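Local structure of Beta/gamma crystallin 'Greek key' domain-containing protein (5HT7) at residues A2-V13 against F30-L40; H16-V24 against W44-F52. The protein binds transition metal ions, iron(II) among them, through a trimeric beta/gamma-crystallin domain, though its biological role is not established. All blocks are in the same frame, centred on the assembly; numbering follows the deposited sequence.

Interaction 1 (A2-V13 against F30-L40); sequences AVLFADANQRGV and FNATPRSMVVL
Val3 and Val38 form an antiparallel hydrogen-bonded pair, Val3 N giving to Val38 O at 2.7 Å and Val38 N returning the bond to Val3 O. At the Phe5 end of the pairing a classic beta bulge sets Arg35 and Ser36 both opposite Phe5, whose O takes Arg35 N at 2.8 Å and Ser36 N more weakly. A second polar group is built on one hydroxyl. With OG between the backbone N and carbonyl carbon (chi1 59°), Ser36 reaches into the loop at 7-10, where OG donates to Asp7 O at 2.7 Å and accepts from Gln10 N at 2.9 Å. Replacing Ser36 by an alanine removes the hydroxyl and is likely to leave Asp7 O and Gln10 N without this partner, the turn less firmly tied to the strand. Apolar contacts divide between the two faces. Leu4 lies alongside Met37, CD2 to SD 3.9 Å, and its CB meets CZ of Phe30; on the other face, Val38 CG2 touches Phe5 CE2 and, at 3.7 Å, Gln10 CG. The Phe5 ring carries Gln10 CA over one face. Strand pairing thus sets the register, while the Ser36 hydroxyl, once donor and once acceptor, ties the folded hairpin to strand 36-39.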
loop_
_atom_site.group_PDB
_atom_site.type_symbol
_atom_site.label_atom_id
_atom_site.label_comp_id
_atom_site.label_asym_id
_atom_site.label_seq_id
_atom_site.Cartn_x
_atom_site.Cartn_y
_atom_site.Cartn_z
ATOM N N ALA A 2 1.988 -9.606 -1.732
ATOM C CA ALA A 2 1.562 -9.316 -3.100
ATOM C C ALA A 2 0.657 -8.108 -3.101
ATOM O O ALA A 2 0.112 -7.751 -2.059
ATOM C CB ALA A 2 0.844 -10.502 -3.713
ATOM N N VAL A 3 0.499 -7.484 -4.266
ATOM C CA VAL A 3 -0.468 -6.407 -4.418
ATOM C C VAL A 3 -1.393 -6.678 -5.595
ATOM O O VAL A 3 -0.921 -6.993 -6.681
ATOM C CB VAL A 3 0.214 -5.036 -4.639
ATOM C CG1 VAL A 3 -0.806 -3.916 -4.449
ATOM C CG2 VAL A 3 1.366 -4.860 -3.674
ATOM N N LEU A 4 -2.699 -6.560 -5.368
ATOM C CA LEU A 4 -3.702 -6.715 -6.426
ATOM C C LEU A 4 -4.176 -5.352 -6.855
ATOM O O LEU A 4 -4.272 -4.453 -6.030
ATOM C CB LEU A 4 -4.909 -7.526 -5.958
ATOM C CG LEU A 4 -4.647 -8.950 -5.469
ATOM C CD1 LEU A 4 -5.963 -9.579 -5.026
ATOM C CD2 LEU A 4 -3.976 -9.761 -6.573
ATOM N N PHE A 5 -4.507 -5.219 -8.136
ATOM C CA PHE A 5 -4.952 -3.950 -8.689
ATOM C C PHE A 5 -6.229 -4.154 -9.493
ATOM O O PHE A 5 -6.341 -5.121 -10.249
ATOM C CB PHE A 5 -3.873 -3.330 -9.595
ATOM C CG PHE A 5 -2.611 -2.944 -8.873
ATOM C CD1 PHE A 5 -2.450 -1.666 -8.377
ATOM C CD2 PHE A 5 -1.593 -3.861 -8.689
ATOM C CE1 PHE A 5 -1.298 -1.307 -7.695
ATOM C CE2 PHE A 5 -0.433 -3.511 -8.017
ATOM C CZ PHE A 5 -0.290 -2.225 -7.515
ATOM N N ALA A 6 -7.174 -3.237 -9.346
ATOM C CA ALA A 6 -8.438 -3.314 -10.082
ATOM C C ALA A 6 -8.263 -3.188 -11.597
ATOM O O ALA A 6 -8.989 -3.816 -12.360
ATOM C CB ALA A 6 -9.391 -2.254 -9.586
ATOM N N ASP A 7 -7.318 -2.368 -12.045
ATOM C CA ASP A 7 -7.119 -2.199 -13.477
ATOM C C ASP A 7 -5.823 -2.837 -13.938
ATOM O O ASP A 7 -4.937 -3.123 -13.136
ATOM C CB ASP A 7 -7.133 -0.711 -13.855
ATOM C CG ASP A 7 -8.457 -0.045 -13.539
ATOM O OD1 ASP A 7 -9.514 -0.702 -13.685
ATOM O OD2 ASP A 7 -8.443 1.133 -13.132
ATOM N N ALA A 8 -5.712 -3.045 -15.245
ATOM C CA ALA A 8 -4.479 -3.542 -15.826
ATOM C C ALA A 8 -3.335 -2.557 -15.592
ATOM O O ALA A 8 -3.567 -1.372 -15.348
ATOM C CB ALA A 8 -4.662 -3.806 -17.323
ATOM N N ASN A 9 -2.107 -3.062 -15.644
ATOM C CA ASN A 9 -0.909 -2.238 -15.559
ATOM C C ASN A 9 -0.784 -1.488 -14.234
ATOM O O ASN A 9 -0.289 -0.350 -14.196
ATOM C CB ASN A 9 -0.850 -1.246 -16.734
ATOM C CG ASN A 9 -0.657 -1.947 -18.063
ATOM O OD1 ASN A 9 0.350 -2.630 -18.276
ATOM N ND2 ASN A 9 -1.612 -1.774 -18.970
ATOM N N GLN A 10 -1.225 -2.146 -13.158
ATOM C CA GLN A 10 -0.981 -1.674 -11.794
ATOM C C GLN A 10 -1.628 -0.312 -11.543
ATOM O O GLN A 10 -1.014 0.594 -10.971
ATOM C CB GLN A 10 0.522 -1.620 -11.522
ATOM C CG GLN A 10 1.225 -2.973 -11.609
ATOM C CD GLN A 10 1.424 -3.446 -13.036
ATOM O OE1 GLN A 10 1.041 -4.564 -13.390
ATOM N NE2 GLN A 10 2.007 -2.593 -13.867
ATOM N N ARG A 11 -2.879 -0.179 -11.969
ATOM C CA ARG A 11 -3.632 1.040 -11.755
ATOM C C ARG A 11 -4.980 0.702 -11.138
ATOM O O ARG A 11 -5.354 -0.473 -11.057
ATOM C CB ARG A 11 -3.778 1.808 -13.084
ATOM C CG ARG A 11 -2.405 2.222 -13.666
ATOM C CD ARG A 11 -2.469 2.931 -15.028
ATOM N NE ARG A 11 -1.186 3.577 -15.337
ATOM C CZ ARG A 11 -0.434 3.313 -16.403
ATOM N NH1 ARG A 11 -0.844 2.416 -17.292
ATOM N NH2 ARG A 11 0.730 3.952 -16.587
ATOM N N GLY A 12 -5.706 1.719 -10.684
ATOM C CA GLY A 12 -6.970 1.491 -10.008
ATOM C C GLY A 12 -6.780 1.201 -8.529
ATOM O O GLY A 12 -5.647 1.184 -8.038
ATOM N N VAL A 13 -7.881 0.992 -7.807
ATOM C CA VAL A 13 -7.783 0.670 -6.385
ATOM C C VAL A 13 -6.931 -0.594 -6.203
ATOM O O VAL A 13 -6.918 -1.472 -7.057
ATOM C CB VAL A 13 -9.172 0.462 -5.723
ATOM C CG1 VAL A 13 -9.942 1.785 -5.673
ATOM C CG2 VAL A 13 -9.976 -0.594 -6.461
ATOM N N PHE A 30 -12.502 -3.385 -1.774
ATOM C CA PHE A 30 -11.930 -3.842 -3.034
ATOM C C PHE A 30 -13.052 -4.439 -3.882
ATOM O O PHE A 30 -13.039 -5.622 -4.209
ATOM C CB PHE A 30 -10.815 -4.862 -2.788
ATOM C CG PHE A 30 -9.932 -5.102 -3.985
ATOM C CD1 PHE A 30 -9.170 -4.076 -4.514
ATOM C CD2 PHE A 30 -9.852 -6.361 -4.567
ATOM C CE1 PHE A 30 -8.354 -4.282 -5.610
ATOM C CE2 PHE A 30 -9.038 -6.580 -5.669
ATOM C CZ PHE A 30 -8.281 -5.529 -6.192
ATOM N N ASN A 31 -14.034 -3.605 -4.208
ATOM C CA ASN A 31 -15.198 -4.044 -4.965
ATOM C C ASN A 31 -14.880 -4.110 -6.458
ATOM O O ASN A 31 -15.404 -3.319 -7.248
ATOM C CB ASN A 31 -16.380 -3.101 -4.729
ATOM C CG ASN A 31 -17.697 -3.664 -5.252
ATOM O OD1 ASN A 31 -17.719 -4.643 -5.999
ATOM N ND2 ASN A 31 -18.800 -3.021 -4.882
ATOM N N ALA A 32 -14.019 -5.054 -6.832
ATOM C CA ALA A 32 -13.613 -5.220 -8.222
ATOM C C ALA A 32 -12.871 -6.529 -8.403
ATOM O O ALA A 32 -12.224 -7.026 -7.484
ATOM C CB ALA A 32 -12.738 -4.064 -8.671
ATOM N N THR A 33 -12.971 -7.091 -9.597
ATOM C CA THR A 33 -12.138 -8.221 -9.947
ATOM C C THR A 33 -10.756 -7.683 -10.239
ATOM O O THR A 33 -10.609 -6.651 -10.894
ATOM C CB THR A 33 -12.688 -8.978 -11.159
ATOM O OG1 THR A 33 -12.757 -8.079 -12.275
ATOM C CG2 THR A 33 -14.071 -9.497 -10.855
ATOM N N PRO A 34 -9.727 -8.350 -9.720
ATOM C CA PRO A 34 -8.379 -7.837 -9.982
ATOM C C PRO A 34 -7.957 -8.067 -11.433
ATOM O O PRO A 34 -8.292 -9.103 -12.007
ATOM C CB PRO A 34 -7.507 -8.640 -9.002
ATOM C CG PRO A 34 -8.258 -9.897 -8.788
ATOM C CD PRO A 34 -9.716 -9.523 -8.832
ATOM N N ARG A 35 -7.249 -7.105 -12.026
ATOM C CA ARG A 35 -6.794 -7.243 -13.400
ATOM C C ARG A 35 -5.287 -7.182 -13.559
ATOM O O ARG A 35 -4.769 -7.460 -14.637
ATOM C CB ARG A 35 -7.454 -6.177 -14.275
ATOM C CG ARG A 35 -8.937 -6.437 -14.399
ATOM C CD ARG A 35 -9.634 -5.524 -15.394
ATOM N NE ARG A 35 -11.000 -6.010 -15.619
ATOM C CZ ARG A 35 -11.903 -5.375 -16.358
ATOM N NH1 ARG A 35 -11.586 -4.222 -16.938
ATOM N NH2 ARG A 35 -13.116 -5.895 -16.513
ATOM N N SER A 36 -4.575 -6.811 -12.496
ATOM C CA SER A 36 -3.130 -6.961 -12.497
ATOM C C SER A 36 -2.629 -7.207 -11.083
ATOM O O SER A 36 -3.388 -7.119 -10.117
ATOM C CB SER A 36 -2.427 -5.738 -13.113
ATOM O OG SER A 36 -2.728 -4.541 -12.418
ATOM N N MET A 37 -1.351 -7.545 -10.978
ATOM C CA MET A 37 -0.797 -7.979 -9.709
ATOM C C MET A 37 0.703 -7.763 -9.671
ATOM O O MET A 37 1.392 -7.893 -10.696
ATOM C CB MET A 37 -1.135 -9.460 -9.476
ATOM C CG MET A 37 -0.431 -10.093 -8.270
ATOM S SD MET A 37 -1.011 -11.786 -7.998
ATOM C CE MET A 37 -0.378 -12.612 -9.452
ATOM N N VAL A 38 1.211 -7.406 -8.492
ATOM C CA VAL A 38 2.642 -7.376 -8.281
ATOM C C VAL A 38 2.973 -8.342 -7.156
ATOM O O VAL A 38 2.319 -8.342 -6.116
ATOM C CB VAL A 38 3.154 -5.964 -7.927
ATOM C CG1 VAL A 38 4.636 -6.025 -7.550
ATOM C CG2 VAL A 38 2.932 -5.010 -9.097
ATOM N N VAL A 39 3.953 -9.202 -7.386
ATOM C CA VAL A 39 4.419 -10.092 -6.334
ATOM C C VAL A 39 5.783 -9.594 -5.885
ATOM O O VAL A 39 6.698 -9.480 -6.700
ATOM C CB VAL A 39 4.509 -11.554 -6.808
ATOM C CG1 VAL A 39 5.177 -12.406 -5.740
ATOM C CG2 VAL A 39 3.108 -12.091 -7.134
ATOM N N LEU A 40 5.914 -9.278 -4.601
ATOM C CA LEU A 40 7.153 -8.702 -4.088
ATOM C C LEU A 40 8.106 -9.773 -3.575
ATOM O O LEU A 40 9.320 -9.657 -3.705
ATOM C CB LEU A 40 6.847 -7.696 -2.977
ATOM C CG LEU A 40 5.989 -6.524 -3.466
ATOM C CD1 LEU A 40 5.387 -5.756 -2.303
ATOM C CD2 LEU A 40 6.824 -5.616 -4.344
HETATM O O HOH W 1 -9.155 -2.357 -16.502
#

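Interaction 2 (H16-V24 against W44-F52); sequences HIFESDADV and WRLYREPNF. With FE2 (Fe (II) ion), chain D.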
loop_
_atom_site.group_PDB
_atom_site.type_symbol
_atom_site.label_atom_id
_atom_site.label_comp_id
_atom_site.label_asym_id
_atom_site.label_seq_id
_atom_site.Cartn_x
_atom_site.Cartn_y
_atom_site.Cartn_z
ATOM N N HIS A 16 -3.370 -4.936 -0.623
ATOM C CA HIS A 16 -2.173 -5.622 -0.150
ATOM C C HIS A 16 -2.507 -6.953 0.469
ATOM O O HIS A 16 -3.411 -7.041 1.316
ATOM C CB HIS A 16 -1.450 -4.779 0.896
ATOM C CG HIS A 16 -0.971 -3.469 0.362
ATOM N ND1 HIS A 16 0.224 -3.337 -0.301
ATOM C CD2 HIS A 16 -1.544 -2.243 0.364
ATOM C CE1 HIS A 16 0.385 -2.077 -0.669
ATOM N NE2 HIS A 16 -0.676 -1.393 -0.278
ATOM N N ILE A 17 -1.755 -7.974 0.078
ATOM C CA ILE A 17 -1.950 -9.315 0.618
ATOM C C ILE A 17 -0.722 -9.722 1.415
ATOM O O ILE A 17 0.384 -9.751 0.877
ATOM C CB ILE A 17 -2.178 -10.359 -0.486
ATOM C CG1 ILE A 17 -3.174 -9.836 -1.526
ATOM C CG2 ILE A 17 -2.658 -11.659 0.128
ATOM C CD1 ILE A 17 -4.573 -9.733 -0.996
ATOM N N PHE A 18 -0.914 -10.023 2.695
ATOM C CA PHE A 18 0.192 -10.440 3.535
ATOM C C PHE A 18 0.012 -11.906 3.868
ATOM O O PHE A 18 -0.921 -12.271 4.584
ATOM C CB PHE A 18 0.276 -9.567 4.793
ATOM C CG PHE A 18 0.706 -8.151 4.500
ATOM C CD1 PHE A 18 2.049 -7.840 4.373
ATOM C CD2 PHE A 18 -0.230 -7.148 4.308
ATOM C CE1 PHE A 18 2.449 -6.546 4.076
ATOM C CE2 PHE A 18 0.164 -5.851 4.014
ATOM C CZ PHE A 18 1.500 -5.549 3.901
ATOM N N GLU A 19 0.875 -12.729 3.279
ATOM C CA GLU A 19 0.895 -14.185 3.488
ATOM C C GLU A 19 -0.273 -14.912 2.832
ATOM O O GLU A 19 -0.064 -15.865 2.084
ATOM C CB GLU A 19 0.928 -14.513 4.980
ATOM C CG GLU A 19 2.306 -14.371 5.595
ATOM C CD GLU A 19 3.312 -15.276 4.929
ATOM O OE1 GLU A 19 3.019 -16.488 4.805
ATOM O OE2 GLU A 19 4.385 -14.780 4.524
ATOM N N SER A 20 -1.499 -14.475 3.108
ATOM C CA SER A 20 -2.657 -15.095 2.476
ATOM C C SER A 20 -3.891 -14.251 2.633
ATOM O O SER A 20 -3.922 -13.319 3.444
ATOM C CB SER A 20 -2.924 -16.479 3.077
ATOM O OG SER A 20 -3.144 -16.368 4.470
ATOM N N ASP A 21 -4.910 -14.584 1.846
ATOM C CA ASP A 21 -6.242 -14.036 2.039
ATOM C C ASP A 21 -7.240 -15.125 1.702
ATOM O O ASP A 21 -7.338 -15.530 0.546
ATOM C CB ASP A 21 -6.468 -12.796 1.165
ATOM C CG ASP A 21 -7.753 -12.062 1.518
ATOM O OD1 ASP A 21 -8.699 -12.711 2.017
ATOM O OD2 ASP A 21 -7.823 -10.828 1.308
ATOM N N ALA A 22 -7.980 -15.599 2.706
ATOM C CA ALA A 22 -8.896 -16.716 2.498
ATOM C C ALA A 22 -10.203 -16.278 1.850
ATOM O O ALA A 22 -11.028 -17.112 1.501
ATOM C CB ALA A 22 -9.187 -17.437 3.836
ATOM N N ASP A 23 -10.398 -14.972 1.689
ATOM C CA ASP A 23 -11.675 -14.476 1.183
ATOM C C ASP A 23 -11.510 -13.080 0.594
ATOM O O ASP A 23 -11.942 -12.105 1.198
ATOM C CB ASP A 23 -12.698 -14.478 2.318
ATOM C CG ASP A 23 -14.141 -14.520 1.836
ATOM O OD1 ASP A 23 -14.399 -14.620 0.624
ATOM O OD2 ASP A 23 -15.027 -14.467 2.710
ATOM N N VAL A 24 -10.868 -12.993 -0.570
ATOM C CA VAL A 24 -10.581 -11.694 -1.191
ATOM C C VAL A 24 -11.875 -10.910 -1.415
ATOM O O VAL A 24 -11.937 -9.697 -1.165
ATOM C CB VAL A 24 -9.829 -11.850 -2.534
ATOM C CG1 VAL A 24 -9.764 -10.509 -3.266
ATOM C CG2 VAL A 24 -8.430 -12.394 -2.319
ATOM N N TRP A 44 3.312 -17.516 -5.132
ATOM C CA TRP A 44 1.919 -17.493 -4.696
ATOM C C TRP A 44 1.023 -18.411 -5.525
ATOM O O TRP A 44 1.191 -18.547 -6.745
ATOM C CB TRP A 44 1.378 -16.058 -4.745
ATOM C CG TRP A 44 1.987 -15.145 -3.712
ATOM C CD1 TRP A 44 3.272 -14.688 -3.669
ATOM C CD2 TRP A 44 1.326 -14.583 -2.577
ATOM N NE1 TRP A 44 3.456 -13.884 -2.568
ATOM C CE2 TRP A 44 2.272 -13.799 -1.885
ATOM C CE3 TRP A 44 0.025 -14.666 -2.076
ATOM C CZ2 TRP A 44 1.960 -13.112 -0.717
ATOM C CZ3 TRP A 44 -0.279 -13.987 -0.915
ATOM C CH2 TRP A 44 0.681 -13.215 -0.254
ATOM N N ARG A 45 0.065 -19.030 -4.849
ATOM C CA ARG A 45 -0.980 -19.787 -5.516
ATOM C C ARG A 45 -2.294 -19.011 -5.400
ATOM O O ARG A 45 -2.635 -18.504 -4.325
ATOM C CB ARG A 45 -1.105 -21.189 -4.901
ATOM C CG ARG A 45 -2.075 -22.116 -5.612
ATOM C CD ARG A 45 -1.998 -23.540 -5.032
ATOM N NE ARG A 45 -0.631 -24.064 -5.082
ATOM C CZ ARG A 45 -0.201 -25.128 -4.409
ATOM N NH1 ARG A 45 -1.027 -25.811 -3.628
ATOM N NH2 ARG A 45 1.063 -25.515 -4.524
ATOM N N LEU A 46 -3.008 -18.902 -6.514
ATOM C CA LEU A 46 -4.282 -18.186 -6.576
ATOM C C LEU A 46 -5.418 -19.178 -6.759
ATOM O O LEU A 46 -5.249 -20.188 -7.426
ATOM C CB LEU A 46 -4.283 -17.188 -7.731
ATOM C CG LEU A 46 -3.673 -15.797 -7.540
ATOM C CD1 LEU A 46 -2.272 -15.870 -6.977
ATOM C CD2 LEU A 46 -3.692 -15.083 -8.889
ATOM N N TYR A 47 -6.580 -18.872 -6.192
ATOM C CA TYR A 47 -7.716 -19.788 -6.221
ATOM C C TYR A 47 -8.977 -19.071 -6.690
ATOM O O TYR A 47 -9.148 -17.881 -6.414
ATOM C CB TYR A 47 -7.966 -20.383 -4.830
ATOM C CG TYR A 47 -6.775 -21.043 -4.165
ATOM C CD1 TYR A 47 -5.759 -20.279 -3.579
ATOM C CD2 TYR A 47 -6.688 -22.433 -4.080
ATOM C CE1 TYR A 47 -4.673 -20.888 -2.957
ATOM C CE2 TYR A 47 -5.616 -23.046 -3.460
ATOM C CZ TYR A 47 -4.620 -22.274 -2.896
ATOM O OH TYR A 47 -3.563 -22.885 -2.277
ATOM N N ARG A 48 -9.868 -19.795 -7.368
ATOM C CA ARG A 48 -11.132 -19.221 -7.839
ATOM C C ARG A 48 -12.125 -18.971 -6.716
ATOM O O ARG A 48 -12.916 -18.024 -6.781
ATOM C CB ARG A 48 -11.782 -20.137 -8.875
ATOM C CG ARG A 48 -10.933 -20.370 -10.097
ATOM C CD ARG A 48 -11.584 -21.374 -11.036
ATOM N NE ARG A 48 -10.747 -21.540 -12.214
ATOM C CZ ARG A 48 -9.751 -22.407 -12.293
ATOM N NH1 ARG A 48 -9.488 -23.209 -11.267
ATOM N NH2 ARG A 48 -9.021 -22.477 -13.396
ATOM N N GLU A 49 -12.096 -19.833 -5.700
ATOM C CA GLU A 49 -13.066 -19.789 -4.612
ATOM C C GLU A 49 -12.400 -19.383 -3.298
ATOM O O GLU A 49 -11.184 -19.478 -3.165
ATOM C CB GLU A 49 -13.755 -21.158 -4.462
ATOM C CG GLU A 49 -14.627 -21.532 -5.653
ATOM C CD GLU A 49 -15.287 -22.891 -5.510
ATOM O OE1 GLU A 49 -15.138 -23.525 -4.441
ATOM O OE2 GLU A 49 -15.955 -23.326 -6.473
ATOM N N PRO A 50 -13.201 -18.935 -2.321
ATOM C CA PRO A 50 -12.663 -18.645 -0.987
ATOM C C PRO A 50 -12.048 -19.885 -0.346
ATOM O O PRO A 50 -12.335 -20.999 -0.794
ATOM C CB PRO A 50 -13.895 -18.196 -0.198
ATOM C CG PRO A 50 -14.863 -17.724 -1.227
ATOM C CD PRO A 50 -14.626 -18.572 -2.438
ATOM N N ASN A 51 -11.217 -19.684 0.675
ATOM C CA ASN A 51 -10.758 -20.779 1.528
ATOM C C ASN A 51 -9.895 -21.780 0.785
ATOM O O ASN A 51 -9.947 -22.990 1.052
ATOM C CB ASN A 51 -11.951 -21.483 2.169
ATOM C CG ASN A 51 -12.741 -20.564 3.071
ATOM O OD1 ASN A 51 -13.966 -20.488 2.983
ATOM N ND2 ASN A 51 -12.040 -19.848 3.938
ATOM N N PHE A 52 -9.116 -21.256 -0.157
ATOM C CA PHE A 52 -8.056 -21.996 -0.831
ATOM C C PHE A 52 -8.594 -23.228 -1.548
ATOM O O PHE A 52 -8.029 -24.316 -1.456
ATOM C CB PHE A 52 -6.965 -22.360 0.185
ATOM C CG PHE A 52 -6.608 -21.216 1.096
ATOM C CD1 PHE A 52 -6.056 -20.052 0.578
ATOM C CD2 PHE A 52 -6.861 -21.285 2.453
ATOM C CE1 PHE A 52 -5.748 -18.985 1.401
ATOM C CE2 PHE A 52 -6.556 -20.228 3.288
ATOM C CZ PHE A 52 -5.991 -19.074 2.762
HETATM FE FE FE2 D . -1.197 0.815 -0.357
#
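Ile17 packs against the six-membered ring of Trp44 through its CG2 methyl, the branch that lies anti to the backbone N and is turned to the indole, CG2 to CZ3 3.5 Å. It follows His16, whose NE2 binds the iron at 2.3 Å; His14 and the same histidine pair from each of the two other subunits complete the site. At Glu19 the backbone rather than the side chain meets the indole, O lying 3.5 Å from Trp44 CZ3, while the indole NE1 is bonded to Ser41 O. Phe52 then takes over from Trp44, its CZ 4.0 Å from Ser20 CB. Asp21 opens an Asx turn, its OD1 accepting from Asp23 N, and the same oxygen forms a salt bridge with Arg11 of the third subunit. Ala22 sets its CB 3.7 Å from Phe52 CZ and supplies the hydrogen bond across the contact, its O accepting from Asn51 N at 2.7 Å with an N-H...O angle of 155°. Beside it, Asp23 OD1 rests against Pro50 CG at 3.6 Å. The turn that receives these residues folds back so that Phe52 CA sits over the centre of the Tyr47 ring, and Ser78 OG bonds to Phe52 N: the folded hairpin of a crystallin Greek key.

Interaction 1 joins neighbouring strands at the middle of one four-stranded sheet and buries 835 Å²; interaction 2 buries 385 Å² and belongs to the other sheet, where strand 78-81 lies between 20-21 and 44-47. The first therefore rests on repeated backbone bonds, the second on aromatic packing and a lone hydrogen bond, at a more open margin. Both are partly buried and include a folded hairpin, with Ser36 and Ser78 playing matching parts, as expected of two Greek key motifs in one domain. Val39 packs on Trp44, and Ala2 O probably bonds to Ile17 N, linking them. Val3 touches His16, bringing interaction 1 close to the iron shared by the trimer.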